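Local coordinates for protein polysialic acid O-acetyltransferase (Escherichia coli, PDB 3JQY) that transfers acetyl groups from acetyl-CoA to the O7 or O9 hydroxyls of the long polysialic acid chains of the bacterial capsule, at residues V200-A205 with I213-I218; I166-V172 with V184-I190; G109-G115 with I129-I135. One frame throughout, in Å; residues are numbered along the deposited sequence.

Contact 1: residues V200-A205 with I213-I218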
loop_
_atom_site.group_PDB
_atom_site.type_symbol
_atom_site.label_atom_id
_atom_site.label_comp_id
_atom_site.label_asym_id
_atom_site.label_seq_id
_atom_site.Cartn_x
_atom_site.Cartn_y
_atom_site.Cartn_z
ATOM N N VAL B 200 -6.908 -9.046 -17.946
ATOM C CA VAL B 200 -5.771 -8.525 -18.693
ATOM C C VAL B 200 -5.406 -9.563 -19.753
ATOM O O VAL B 200 -5.085 -10.696 -19.420
ATOM C CB VAL B 200 -4.556 -8.296 -17.770
ATOM C CG1 VAL B 200 -3.349 -7.800 -18.575
ATOM C CG2 VAL B 200 -4.902 -7.318 -16.667
ATOM N N PRO B 201 -5.475 -9.190 -21.039
ATOM C CA PRO B 201 -5.187 -10.192 -22.073
ATOM C C PRO B 201 -3.709 -10.588 -22.112
ATOM O O PRO B 201 -2.871 -9.970 -21.451
ATOM C CB PRO B 201 -5.576 -9.480 -23.383
ATOM C CG PRO B 201 -6.273 -8.208 -22.976
ATOM C CD PRO B 201 -5.744 -7.865 -21.618
ATOM N N SER B 202 -3.401 -11.613 -22.899
ATOM C CA SER B 202 -2.036 -12.106 -23.043
ATOM C C SER B 202 -1.090 -11.060 -23.629
ATOM O O SER B 202 -1.489 -10.245 -24.454
ATOM C CB SER B 202 -2.036 -13.353 -23.930
ATOM O OG SER B 202 -0.718 -13.835 -24.110
ATOM N N MET B 203 0.163 -11.083 -23.184
ATOM C CA MET B 203 1.207 -10.211 -23.719
ATOM C C MET B 203 0.891 -8.715 -23.614
ATOM O O MET B 203 1.147 -7.948 -24.540
ATOM C CB MET B 203 1.559 -10.619 -25.154
ATOM C CG MET B 203 2.285 -11.967 -25.210
ATOM S SD MET B 203 2.587 -12.603 -26.879
ATOM C CE MET B 203 0.915 -13.034 -27.360
ATOM N N CYS B 204 0.348 -8.311 -22.468
ATOM C CA CYS B 204 0.067 -6.901 -22.191
ATOM C C CYS B 204 0.658 -6.509 -20.853
ATOM O O CYS B 204 0.789 -7.346 -19.971
ATOM C CB CYS B 204 -1.435 -6.657 -22.104
ATOM S SG CYS B 204 -2.329 -6.793 -23.653
ATOM N N ALA B 205 0.993 -5.230 -20.707
ATOM C CA ALA B 205 1.345 -4.677 -19.407
ATOM C C ALA B 205 0.178 -3.818 -18.924
ATOM O O ALA B 205 -0.361 -3.011 -19.684
ATOM C CB ALA B 205 2.611 -3.846 -19.504
ATOM N N ILE B 213 -4.779 -1.306 -19.258
ATOM C CA ILE B 213 -3.712 -1.669 -20.153
ATOM C C ILE B 213 -2.847 -0.469 -20.537
ATOM O O ILE B 213 -3.351 0.495 -21.032
ATOM C CB ILE B 213 -4.199 -2.336 -21.457
ATOM C CG1 ILE B 213 -5.055 -3.517 -21.168
ATOM C CG2 ILE B 213 -3.046 -2.674 -22.350
ATOM C CD1 ILE B 213 -4.439 -4.458 -20.515
ATOM N N ILE B 214 -1.556 -0.570 -20.321
ATOM C CA ILE B 214 -0.671 0.549 -20.640
ATOM C C ILE B 214 0.263 0.246 -21.814
ATOM O O ILE B 214 0.854 1.158 -22.397
ATOM C CB ILE B 214 0.151 0.997 -19.418
ATOM C CG1 ILE B 214 1.107 -0.110 -18.981
ATOM C CG2 ILE B 214 -0.767 1.419 -18.279
ATOM C CD1 ILE B 214 1.961 0.263 -17.782
ATOM N N LYS B 215 0.384 -1.030 -22.167
ATOM C CA LYS B 215 1.195 -1.426 -23.313
ATOM C C LYS B 215 0.741 -2.778 -23.829
ATOM O O LYS B 215 0.444 -3.684 -23.048
ATOM C CB LYS B 215 2.678 -1.494 -22.948
ATOM C CG LYS B 215 3.617 -1.499 -24.151
ATOM C CD LYS B 215 3.906 -0.077 -24.611
ATOM C CE LYS B 215 4.883 -0.053 -25.770
ATOM N NZ LYS B 215 4.230 -0.448 -27.050
ATOM N N ARG B 216 0.681 -2.909 -25.150
ATOM C CA ARG B 216 0.307 -4.172 -25.763
ATOM C C ARG B 216 1.505 -4.737 -26.508
ATOM O O ARG B 216 2.495 -4.041 -26.723
ATOM C CB ARG B 216 -0.877 -3.978 -26.715
ATOM C CG ARG B 216 -2.146 -3.503 -26.025
ATOM C CD ARG B 216 -3.262 -3.238 -27.024
ATOM N NE ARG B 216 -4.470 -2.744 -26.371
ATOM C CZ ARG B 216 -5.408 -3.526 -25.845
ATOM N NH1 ARG B 216 -5.279 -4.846 -25.895
ATOM N NH2 ARG B 216 -6.475 -2.989 -25.268
ATOM N N ASN B 217 1.420 -6.009 -26.877
ATOM C CA ASN B 217 2.467 -6.653 -27.658
ATOM C C ASN B 217 3.793 -6.719 -26.916
ATOM O O ASN B 217 4.840 -6.442 -27.494
ATOM C CB ASN B 217 2.664 -5.916 -28.984
ATOM C CG ASN B 217 1.403 -5.883 -29.830
ATOM O OD1 ASN B 217 1.069 -4.861 -30.433
ATOM N ND2 ASN B 217 0.694 -6.998 -29.870
ATOM N N ILE B 218 3.753 -7.093 -25.640
ATOM C CA ILE B 218 4.981 -7.218 -24.859
ATOM C C ILE B 218 5.125 -8.586 -24.204
ATOM O O ILE B 218 4.170 -9.361 -24.129
ATOM C CB ILE B 218 5.076 -6.126 -23.759
ATOM C CG1 ILE B 218 3.907 -6.239 -22.774
ATOM C CG2 ILE B 218 5.094 -4.749 -24.381
ATOM C CD1 ILE B 218 4.164 -7.159 -21.604
HETATM O O HOH W 1 -0.880 -7.900 -26.629
#

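Contact 2: residues I166-V172 with V184-I190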
loop_
_atom_site.group_PDB
_atom_site.type_symbol
_atom_site.label_atom_id
_atom_site.label_comp_id
_atom_site.label_asym_id
_atom_site.label_seq_id
_atom_site.Cartn_x
_atom_site.Cartn_y
_atom_site.Cartn_z
ATOM N N ILE B 166 -4.434 -16.800 -13.106
ATOM C CA ILE B 166 -3.197 -16.241 -13.624
ATOM C C ILE B 166 -2.542 -17.277 -14.531
ATOM O O ILE B 166 -2.176 -18.357 -14.088
ATOM C CB ILE B 166 -2.248 -15.834 -12.482
ATOM C CG1 ILE B 166 -2.965 -14.873 -11.527
ATOM C CG2 ILE B 166 -0.961 -15.222 -13.040
ATOM C CD1 ILE B 166 -2.190 -14.548 -10.281
ATOM N N SER B 167 -2.428 -16.951 -15.816
ATOM C CA SER B 167 -1.860 -17.889 -16.779
ATOM C C SER B 167 -0.382 -18.149 -16.514
ATOM O O SER B 167 0.243 -17.477 -15.697
ATOM C CB SER B 167 -2.048 -17.378 -18.208
ATOM O OG SER B 167 -3.422 -17.357 -18.560
ATOM N N SER B 168 0.177 -19.118 -17.228
ATOM C CA SER B 168 1.605 -19.377 -17.131
ATOM C C SER B 168 2.400 -18.175 -17.615
ATOM O O SER B 168 1.967 -17.437 -18.500
ATOM C CB SER B 168 1.984 -20.623 -17.939
ATOM O OG SER B 168 1.410 -21.786 -17.360
ATOM N N TYR B 169 3.569 -17.991 -17.017
ATOM C CA TYR B 169 4.531 -16.979 -17.445
ATOM C C TYR B 169 3.975 -15.555 -17.326
ATOM O O TYR B 169 4.023 -14.764 -18.271
ATOM C CB TYR B 169 5.065 -17.268 -18.860
ATOM C CG TYR B 169 6.415 -16.629 -19.096
ATOM C CD1 TYR B 169 7.511 -17.012 -18.343
ATOM C CD2 TYR B 169 6.585 -15.625 -20.045
ATOM C CE1 TYR B 169 8.754 -16.428 -18.523
ATOM C CE2 TYR B 169 7.843 -15.032 -20.246
ATOM C CZ TYR B 169 8.917 -15.443 -19.476
ATOM O OH TYR B 169 10.162 -14.874 -19.641
ATOM N N VAL B 170 3.460 -15.249 -16.141
ATOM C CA VAL B 170 3.020 -13.901 -15.806
ATOM C C VAL B 170 3.906 -13.313 -14.714
ATOM O O VAL B 170 4.283 -14.004 -13.771
ATOM C CB VAL B 170 1.545 -13.892 -15.348
ATOM C CG1 VAL B 170 1.166 -12.541 -14.758
ATOM C CG2 VAL B 170 0.644 -14.233 -16.530
ATOM N N TRP B 171 4.237 -12.031 -14.858
ATOM C CA TRP B 171 4.982 -11.297 -13.842
ATOM C C TRP B 171 4.003 -10.388 -13.110
ATOM O O TRP B 171 3.456 -9.447 -13.703
ATOM C CB TRP B 171 6.104 -10.488 -14.499
ATOM C CG TRP B 171 6.814 -9.501 -13.589
ATOM C CD1 TRP B 171 6.783 -9.461 -12.228
ATOM C CD2 TRP B 171 7.682 -8.434 -14.001
ATOM N NE1 TRP B 171 7.568 -8.426 -11.759
ATOM C CE2 TRP B 171 8.135 -7.785 -12.832
ATOM C CE3 TRP B 171 8.115 -7.965 -15.245
ATOM C CZ2 TRP B 171 8.989 -6.683 -12.873
ATOM C CZ3 TRP B 171 8.974 -6.877 -15.283
ATOM C CH2 TRP B 171 9.398 -6.247 -14.106
ATOM N N VAL B 172 3.728 -10.699 -11.844
ATOM C CA VAL B 172 2.902 -9.815 -11.030
ATOM C C VAL B 172 3.821 -9.010 -10.114
ATOM O O VAL B 172 4.588 -9.564 -9.329
ATOM C CB VAL B 172 1.830 -10.561 -10.218
ATOM C CG1 VAL B 172 0.978 -9.563 -9.425
ATOM C CG2 VAL B 172 0.927 -11.384 -11.142
ATOM N N VAL B 184 -5.529 -13.190 -16.033
ATOM C CA VAL B 184 -4.364 -12.514 -16.597
ATOM C C VAL B 184 -3.690 -13.437 -17.604
ATOM O O VAL B 184 -3.255 -14.535 -17.257
ATOM C CB VAL B 184 -3.341 -12.124 -15.523
ATOM C CG1 VAL B 184 -2.133 -11.468 -16.174
ATOM C CG2 VAL B 184 -3.973 -11.178 -14.502
ATOM N N GLY B 185 -3.621 -12.989 -18.853
ATOM C CA GLY B 185 -3.099 -13.811 -19.931
ATOM C C GLY B 185 -1.603 -14.048 -19.868
ATOM O O GLY B 185 -0.870 -13.309 -19.219
ATOM N N SER B 186 -1.157 -15.084 -20.570
ATOM C CA SER B 186 0.240 -15.509 -20.546
ATOM C C SER B 186 1.179 -14.434 -21.095
ATOM O O SER B 186 0.847 -13.739 -22.055
ATOM C CB SER B 186 0.374 -16.819 -21.344
ATOM O OG SER B 186 1.697 -17.309 -21.321
ATOM N N GLY B 187 2.343 -14.284 -20.467
ATOM C CA GLY B 187 3.338 -13.327 -20.922
ATOM C C GLY B 187 3.124 -11.907 -20.440
ATOM O O GLY B 187 3.927 -11.014 -20.722
ATOM N N SER B 188 2.034 -11.688 -19.723
ATOM C CA SER B 188 1.681 -10.335 -19.314
ATOM C C SER B 188 2.386 -9.896 -18.036
ATOM O O SER B 188 2.962 -10.714 -17.304
ATOM C CB SER B 188 0.165 -10.208 -19.171
ATOM O OG SER B 188 -0.447 -10.365 -20.438
ATOM N N VAL B 189 2.317 -8.594 -17.783
ATOM C CA VAL B 189 3.000 -7.956 -16.662
ATOM C C VAL B 189 2.017 -7.061 -15.922
ATOM O O VAL B 189 1.347 -6.231 -16.539
ATOM C CB VAL B 189 4.149 -7.082 -17.163
ATOM C CG1 VAL B 189 4.783 -6.316 -16.010
ATOM C CG2 VAL B 189 5.185 -7.916 -17.903
ATOM N N ILE B 190 1.907 -7.235 -14.607
ATOM C CA ILE B 190 1.093 -6.327 -13.797
ATOM C C ILE B 190 2.027 -5.407 -13.019
ATOM O O ILE B 190 2.895 -5.873 -12.279
ATOM C CB ILE B 190 0.176 -7.074 -12.799
ATOM C CG1 ILE B 190 -0.720 -8.083 -13.527
ATOM C CG2 ILE B 190 -0.670 -6.074 -12.004
ATOM C CD1 ILE B 190 -1.592 -7.466 -14.621
#

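Contact 3: residues G109-G115 with I129-I135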
loop_
_atom_site.group_PDB
_atom_site.type_symbol
_atom_site.label_atom_id
_atom_site.label_comp_id
_atom_site.label_asym_id
_atom_site.label_seq_id
_atom_site.Cartn_x
_atom_site.Cartn_y
_atom_site.Cartn_z
ATOM N N GLY B 109 1.455 -23.473 -10.085
ATOM C CA GLY B 109 2.167 -24.271 -11.071
ATOM C C GLY B 109 3.660 -24.429 -10.832
ATOM O O GLY B 109 4.218 -23.892 -9.879
ATOM N N ARG B 110 4.307 -25.164 -11.732
ATOM C CA ARG B 110 5.726 -25.487 -11.618
ATOM C C ARG B 110 6.642 -24.288 -11.819
ATOM O O ARG B 110 6.383 -23.433 -12.670
ATOM C CB ARG B 110 6.089 -26.560 -12.654
ATOM C CG ARG B 110 5.354 -27.863 -12.456
ATOM C CD ARG B 110 5.879 -28.939 -13.403
ATOM N NE ARG B 110 5.343 -28.793 -14.751
ATOM C CZ ARG B 110 4.235 -29.390 -15.182
ATOM N NH1 ARG B 110 3.540 -30.174 -14.368
ATOM N NH2 ARG B 110 3.820 -29.204 -16.429
ATOM N N ARG B 111 7.723 -24.248 -11.042
ATOM C CA ARG B 111 8.773 -23.246 -11.207
ATOM C C ARG B 111 8.272 -21.819 -11.021
ATOM O O ARG B 111 8.867 -20.872 -11.528
ATOM C CB ARG B 111 9.447 -23.389 -12.579
ATOM C CG ARG B 111 10.034 -24.780 -12.831
ATOM C CD ARG B 111 10.503 -24.945 -14.271
ATOM N NE ARG B 111 9.431 -24.682 -15.232
ATOM C CZ ARG B 111 8.603 -25.603 -15.715
ATOM N NH1 ARG B 111 8.706 -26.874 -15.338
ATOM N NH2 ARG B 111 7.662 -25.252 -16.579
ATOM N N THR B 112 7.180 -21.664 -10.287
ATOM C CA THR B 112 6.663 -20.337 -9.996
ATOM C C THR B 112 7.259 -19.840 -8.680
ATOM O O THR B 112 7.406 -20.609 -7.730
ATOM C CB THR B 112 5.124 -20.365 -9.936
ATOM O OG1 THR B 112 4.603 -20.334 -11.275
ATOM C CG2 THR B 112 4.578 -19.186 -9.137
ATOM N N THR B 113 7.630 -18.564 -8.632
ATOM C CA THR B 113 8.181 -17.978 -7.413
ATOM C C THR B 113 7.232 -16.942 -6.841
ATOM O O THR B 113 6.643 -16.152 -7.577
ATOM C CB THR B 113 9.574 -17.359 -7.646
ATOM O OG1 THR B 113 9.483 -16.282 -8.592
ATOM C CG2 THR B 113 10.515 -18.420 -8.191
ATOM N N ILE B 114 7.073 -16.968 -5.522
ATOM C CA ILE B 114 6.110 -16.100 -4.857
ATOM C C ILE B 114 6.765 -15.435 -3.656
ATOM O O ILE B 114 7.316 -16.106 -2.778
ATOM C CB ILE B 114 4.875 -16.893 -4.399
ATOM C CG1 ILE B 114 4.119 -17.448 -5.617
ATOM C CG2 ILE B 114 3.992 -16.031 -3.514
ATOM C CD1 ILE B 114 3.097 -18.533 -5.288
ATOM N N GLY B 115 6.704 -14.108 -3.628
ATOM C CA GLY B 115 7.349 -13.331 -2.584
ATOM C C GLY B 115 6.590 -13.239 -1.270
ATOM O O GLY B 115 5.404 -13.561 -1.184
ATOM N N ILE B 129 -2.567 -20.237 -10.326
ATOM C CA ILE B 129 -1.393 -19.573 -10.889
ATOM C C ILE B 129 -0.671 -20.582 -11.762
ATOM O O ILE B 129 -0.421 -21.704 -11.338
ATOM C CB ILE B 129 -0.424 -19.070 -9.791
ATOM C CG1 ILE B 129 -1.163 -18.143 -8.818
ATOM C CG2 ILE B 129 0.774 -18.356 -10.418
ATOM C CD1 ILE B 129 -0.260 -17.466 -7.816
ATOM N N GLY B 130 -0.340 -20.179 -12.982
ATOM C CA GLY B 130 0.284 -21.072 -13.946
ATOM C C GLY B 130 1.731 -21.382 -13.636
ATOM O O GLY B 130 2.257 -21.000 -12.589
ATOM N N HIS B 131 2.380 -22.080 -14.556
ATOM C CA HIS B 131 3.791 -22.392 -14.400
ATOM C C HIS B 131 4.627 -21.173 -14.739
ATOM O O HIS B 131 4.173 -20.278 -15.452
ATOM C CB HIS B 131 4.189 -23.543 -15.330
ATOM C CG HIS B 131 3.238 -24.697 -15.310
ATOM N ND1 HIS B 131 3.086 -25.518 -14.212
ATOM C CD2 HIS B 131 2.401 -25.181 -16.259
ATOM C CE1 HIS B 131 2.189 -26.449 -14.482
ATOM N NE2 HIS B 131 1.757 -26.267 -15.717
ATOM N N ASP B 132 5.848 -21.141 -14.216
ATOM C CA ASP B 132 6.844 -20.142 -14.601
ATOM C C ASP B 132 6.427 -18.698 -14.341
ATOM O O ASP B 132 6.859 -17.787 -15.055
ATOM C CB ASP B 132 7.223 -20.303 -16.076
ATOM C CG ASP B 132 7.825 -21.652 -16.372
ATOM O OD1 ASP B 132 8.815 -22.019 -15.697
ATOM O OD2 ASP B 132 7.312 -22.339 -17.282
ATOM N N CYS B 133 5.613 -18.477 -13.315
ATOM C CA CYS B 133 5.260 -17.108 -12.941
ATOM C C CYS B 133 6.262 -16.494 -11.964
ATOM O O CYS B 133 6.949 -17.202 -11.220
ATOM C CB CYS B 133 3.844 -17.032 -12.354
ATOM S SG CYS B 133 2.533 -17.318 -13.571
ATOM N N MET B 134 6.347 -15.168 -11.994
ATOM C CA MET B 134 7.144 -14.420 -11.036
ATOM C C MET B 134 6.199 -13.501 -10.280
ATOM O O MET B 134 5.746 -12.487 -10.812
ATOM C CB MET B 134 8.231 -13.605 -11.749
ATOM C CG MET B 134 9.149 -12.828 -10.796
ATOM S SD MET B 134 10.623 -12.187 -11.631
ATOM C CE MET B 134 9.894 -10.948 -12.703
ATOM N N ILE B 135 5.870 -13.889 -9.051
ATOM C CA ILE B 135 4.977 -13.109 -8.206
ATOM C C ILE B 135 5.811 -12.385 -7.152
ATOM O O ILE B 135 6.461 -13.022 -6.319
ATOM C CB ILE B 135 3.944 -14.020 -7.508
ATOM C CG1 ILE B 135 3.247 -14.948 -8.519
ATOM C CG2 ILE B 135 2.949 -13.193 -6.704
ATOM C CD1 ILE B 135 2.653 -14.238 -9.716
HETATM O O HOH W 2 10.376 -20.388 -14.427
HETATM O O HOH W 3 9.069 -14.032 -7.017
#

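Contact 1: residues V200-A205 with I213-I218
Val200 and Pro201 both rest on Ile213, whose CG1-CD1 arm carries an apolar methyl to Val200 CG1 and to Pro201 CD; the proline is met tip to tip, CD to CD1 at 3.8 Å. Met203 takes a left-handed backbone conformation, and its carbonyl O accepts Ile218 N at 3.0 Å; the bond is nearly straight (171°), although the donor sits well above the carbonyl plane. Cys204 SG lies 4.1 Å from Arg216 CG. Ile218 CD1 meets Cys204 C at 3.6 Å, because chi1 of 61° sets Ile218 CG1 between its own backbone N and carbonyl carbon, over this strand. At Ala205 the pairing becomes a classic beta bulge: N donates to Lys215 O (2.9 Å), while O receives Ile214 N at 2.8 Å and Lys215 N at 3.3 Å. The alanine methyl is small enough to fit among Ile214 CG1, Lys215 CB and Ile218 CD1. Lys215 also packs on Ile158 of the second subunit. The hydrogen bonds across the hairpin thus run from backbone to backbone, which leaves the Lys215 side chain to lead away from Ala205, consistent with the acetyl-CoA-binding role inferred by similarity.

Contact 2: residues I166-V172 with V184-I190
Val170 meets Val184 across the inside of two stacked corners of the beta-helix. From its CB, 4.0 Å from Ser188 O, the side chain forks. CG1 lies anti to the backbone N (chi1 170°) and thereby reaches Val184 CG1 at 3.7 Å, while also lying against Ser188 O; CG2, on the other branch, approaches Gly185 O at 3.2 Å and also touches the Val184 methyl. A branched residue suits this buried corner, since both methyls find partners at once.

At the bend, Ser186 turns its hydroxyl over to the neighbouring coil: OG donates to Ser168 O at 2.8 Å, coming from above the carbonyl plane, while Ser186 CB packs beside Ser168 O and Ser167 CB. With an alanine here, Ser168 O would probably be left without its hydroxyl mate and the two bends would be tied at this point by backbone alone. Next to it Gly187 N donates to Tyr169 O (2.8 Å), a bent bond of 132°. Gly187 belongs to a type II turn, where a side chain would collide with the carbonyl O of Ser186, so glycine fits.

Beyond the corner the strands run parallel. Trp171 N binds Ser188 O at 3.1 Å, and Ile190 N binds Trp171 O at 2.8 Å, both nearly straight. Val189 CG1 lies 3.7 Å above one face of the Trp171 indole, toward the rim. The chemistry therefore divides: Val170 and Val184 pack inside, serine and backbone groups satisfy the bends, and Val189 lies with Trp171 on the other face. There the indole meets His147 of the second subunit, an acetyl-CoA residue by similarity, edge-to-face, consistent with a cofactor site at the interface.

Contact 3: residues G109-G115 with I129-I135
Thr112 OG1 takes part in two bonds, one as donor and one as acceptor: it donates to Gly130 O at 2.8 Å, in the carbonyl plane, and accepts Cys133 N at 2.9 Å. With chi1 at -80°, its CG2 is anti to the backbone N and lies against Cys133 CB, so threonine supplies a polar and an apolar branch together. Before it, Gly109 passes so close to Gly130 and His131 that a CB would clash with both.

His131 ND1 accepts Arg110 N at 2.8 Å, within the plane of the ring, so that nitrogen carries no proton in this bond. The Arg110 guanidinium then lies flat on the imidazole, centres 4.1 Å apart and planes 15° from parallel. Arg111 works differently, gripping Asp132 side-on: NE meets OD1 at 2.8 Å and NH2 meets OD2 at 3.0 Å, each on the syn side, with the guanidinium tilted 35° from the carboxylate plane. Tyr238 OH adds a further bond to Asp132 OD2, which should help fix the carboxylate's rotation.

Past the bend the backbones pair in parallel, Ile135 N donating to Thr113 O (2.8 Å), while Ile114 CG1 lies beside Ile135 CB in the interior. Turns stacked on turns, short parallel strands following them and isoleucines directed inward are the marks of the left-handed beta-helix of hexapeptide-repeat acyltransferases.

In the fold
Going from the N terminus, contact 3 comes first, closing one coil of the beta-helix whose intervening residues include strands 119-121 and 126-129. Contact 2 closes a later coil, through strands 176-178 and 183-184, and contact 1 closes the short hairpin of strands 204-208 and 211-216. The three follow in series, with none nested or crossed. All reach one sheet: strand 134-135 of contact 3 pairs with 171-172 of contact 2, and strand 189-190 of contact 2 pairs with 204-208 of contact 1. The parallel stacking thus ends in an antiparallel strand, and all three contacts reach the second subunit, contact 3 through Met134 alone.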